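Local coordinates for protease Do-like 2, chloroplastic (PDB 4FLN), which is a chloroplast serine protease that makes the primary cleavage of the photodamaged D1 protein of photosystem II, at residues V301-L306 with S329-G334. Numbering follows the deposited sequence.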
loop_
_atom_site.group_PDB
_atom_site.type_symbol
_atom_site.label_atom_id
_atom_site.label_comp_id
_atom_site.label_asym_id
_atom_site.label_seq_id
_atom_site.Cartn_x
_atom_site.Cartn_y
_atom_site.Cartn_z
ATOM N N VAL B 301 -36.981 -11.701 -32.850
ATOM C CA VAL B 301 -38.245 -11.098 -32.463
ATOM C C VAL B 301 -39.002 -12.004 -31.473
ATOM O O VAL B 301 -39.490 -11.555 -30.440
ATOM C CB VAL B 301 -39.065 -10.687 -33.704
ATOM C CG1 VAL B 301 -40.522 -11.029 -33.526
ATOM C CG2 VAL B 301 -38.864 -9.190 -33.984
ATOM N N SER B 302 -39.188 -13.262 -31.841
ATOM C CA SER B 302 -39.746 -14.228 -30.910
ATOM C C SER B 302 -38.782 -15.385 -30.670
ATOM O O SER B 302 -37.854 -15.603 -31.443
ATOM C CB SER B 302 -41.077 -14.763 -31.432
ATOM O OG SER B 302 -40.967 -15.173 -32.787
ATOM N N PHE B 303 -38.985 -16.100 -29.571
ATOM C CA PHE B 303 -38.254 -17.327 -29.316
ATOM C C PHE B 303 -39.244 -18.321 -28.732
ATOM O O PHE B 303 -39.792 -18.069 -27.664
ATOM C CB PHE B 303 -37.119 -17.040 -28.338
ATOM C CG PHE B 303 -36.285 -18.229 -27.996
ATOM C CD1 PHE B 303 -35.029 -18.390 -28.548
ATOM C CD2 PHE B 303 -36.743 -19.179 -27.106
ATOM C CE1 PHE B 303 -34.248 -19.472 -28.218
ATOM C CE2 PHE B 303 -35.968 -20.275 -26.777
ATOM C CZ PHE B 303 -34.718 -20.421 -27.331
ATOM N N ASP B 304 -39.470 -19.446 -29.410
ATOM C CA ASP B 304 -40.508 -20.398 -29.000
ATOM C C ASP B 304 -41.834 -19.670 -28.750
ATOM O O ASP B 304 -42.549 -19.973 -27.793
ATOM C CB ASP B 304 -40.098 -21.173 -27.738
ATOM C CG ASP B 304 -39.193 -22.382 -28.035
ATOM O OD1 ASP B 304 -39.077 -22.792 -29.213
ATOM O OD2 ASP B 304 -38.606 -22.933 -27.072
ATOM N N ASP B 305 -42.133 -18.702 -29.613
ATOM C CA ASP B 305 -43.361 -17.891 -29.557
ATOM C C ASP B 305 -43.532 -17.016 -28.308
ATOM O O ASP B 305 -44.641 -16.568 -28.004
ATOM C CB ASP B 305 -44.615 -18.756 -29.767
ATOM C CG ASP B 305 -44.645 -19.423 -31.132
ATOM O OD1 ASP B 305 -44.885 -18.720 -32.140
ATOM O OD2 ASP B 305 -44.432 -20.654 -31.197
ATOM N N LEU B 306 -42.432 -16.736 -27.618
ATOM C CA LEU B 306 -42.413 -15.676 -26.616
ATOM C C LEU B 306 -41.733 -14.466 -27.245
ATOM O O LEU B 306 -40.669 -14.592 -27.846
ATOM C CB LEU B 306 -41.664 -16.115 -25.353
ATOM C CG LEU B 306 -42.275 -17.264 -24.541
ATOM C CD1 LEU B 306 -41.271 -17.832 -23.550
ATOM C CD2 LEU B 306 -43.553 -16.821 -23.828
ATOM N N SER B 329 -31.149 -21.278 -21.900
ATOM C CA SER B 329 -30.474 -22.135 -20.936
ATOM C C SER B 329 -31.347 -23.301 -20.449
ATOM O O SER B 329 -30.839 -24.301 -19.946
ATOM C CB SER B 329 -29.996 -21.307 -19.744
ATOM O OG SER B 329 -31.098 -20.780 -19.023
ATOM N N GLN B 330 -32.659 -23.182 -20.595
ATOM C CA GLN B 330 -33.551 -24.221 -20.089
ATOM C C GLN B 330 -33.676 -25.393 -21.055
ATOM O O GLN B 330 -34.370 -26.373 -20.777
ATOM C CB GLN B 330 -34.925 -23.650 -19.721
ATOM C CG GLN B 330 -35.035 -23.241 -18.254
ATOM C CD GLN B 330 -34.436 -24.283 -17.319
ATOM O OE1 GLN B 330 -33.243 -24.241 -16.999
ATOM N NE2 GLN B 330 -35.257 -25.229 -16.889
ATOM N N LYS B 331 -32.991 -25.289 -22.186
ATOM C CA LYS B 331 -32.992 -26.349 -23.181
ATOM C C LYS B 331 -31.902 -27.357 -22.850
ATOM O O LYS B 331 -31.140 -27.168 -21.907
ATOM C CB LYS B 331 -32.753 -25.764 -24.580
ATOM C CG LYS B 331 -33.851 -24.829 -25.103
ATOM C CD LYS B 331 -35.134 -25.590 -25.440
ATOM C CE LYS B 331 -36.117 -24.712 -26.194
ATOM N NZ LYS B 331 -37.425 -25.382 -26.417
ATOM N N PHE B 332 -31.813 -28.419 -23.638
ATOM C CA PHE B 332 -30.713 -29.371 -23.502
ATOM C C PHE B 332 -29.845 -29.409 -24.751
ATOM O O PHE B 332 -30.275 -29.013 -25.833
ATOM C CB PHE B 332 -31.241 -30.758 -23.146
ATOM C CG PHE B 332 -31.843 -30.825 -21.777
ATOM C CD1 PHE B 332 -31.057 -31.139 -20.675
ATOM C CD2 PHE B 332 -33.180 -30.533 -21.579
ATOM C CE1 PHE B 332 -31.606 -31.174 -19.409
ATOM C CE2 PHE B 332 -33.732 -30.568 -20.319
ATOM C CZ PHE B 332 -32.949 -30.887 -19.233
ATOM N N ALA B 333 -28.608 -29.853 -24.603
ATOM C CA ALA B 333 -27.735 -29.935 -25.761
ATOM C C ALA B 333 -28.438 -30.747 -26.838
ATOM O O ALA B 333 -28.939 -31.840 -26.580
ATOM C CB ALA B 333 -26.406 -30.561 -25.389
ATOM N N GLY B 334 -28.496 -30.191 -28.040
ATOM C CA GLY B 334 -29.113 -30.867 -29.162
ATOM C C GLY B 334 -30.514 -30.387 -29.485
ATOM O O GLY B 334 -31.035 -30.677 -30.563
#
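A tight beta hairpin of the first PDZ domain is tied here by a salt bridge to the loop that follows helix 325-329. Asp304 sits in the type I' turn from Phe303 to Leu306, and Lys331 reaches it from the opposite direction. NZ of Lys331 donates a hydrogen bond of 2.8 Å to OD2 of Asp304, on the syn lone pair. OD1 of Asp304 accepts a hydrogen bond from the backbone N of Glu338, so the carboxylate is held through both oxygens, which probably restricts its rotation. The lysine chain bends at chi2 (-70°) and then runs extended to the acid. Its CE passes 4.5 Å from CE2 of Phe303, at an oblique angle to the ring. The backbones stay well apart, with CA of Asp304 11.2 Å from CA of Lys331. An alanine in place of Asp304 would probably leave the ammonium of Lys331 without its acid mate and the N-H of Glu338 without its carboxylate acceptor. The ring of Phe303 packs on Leu327 and Ile328 of helix 325-329. It also touches Ala337 and Ile339 of strand 336-343, an antiparallel neighbour of strand 299-303.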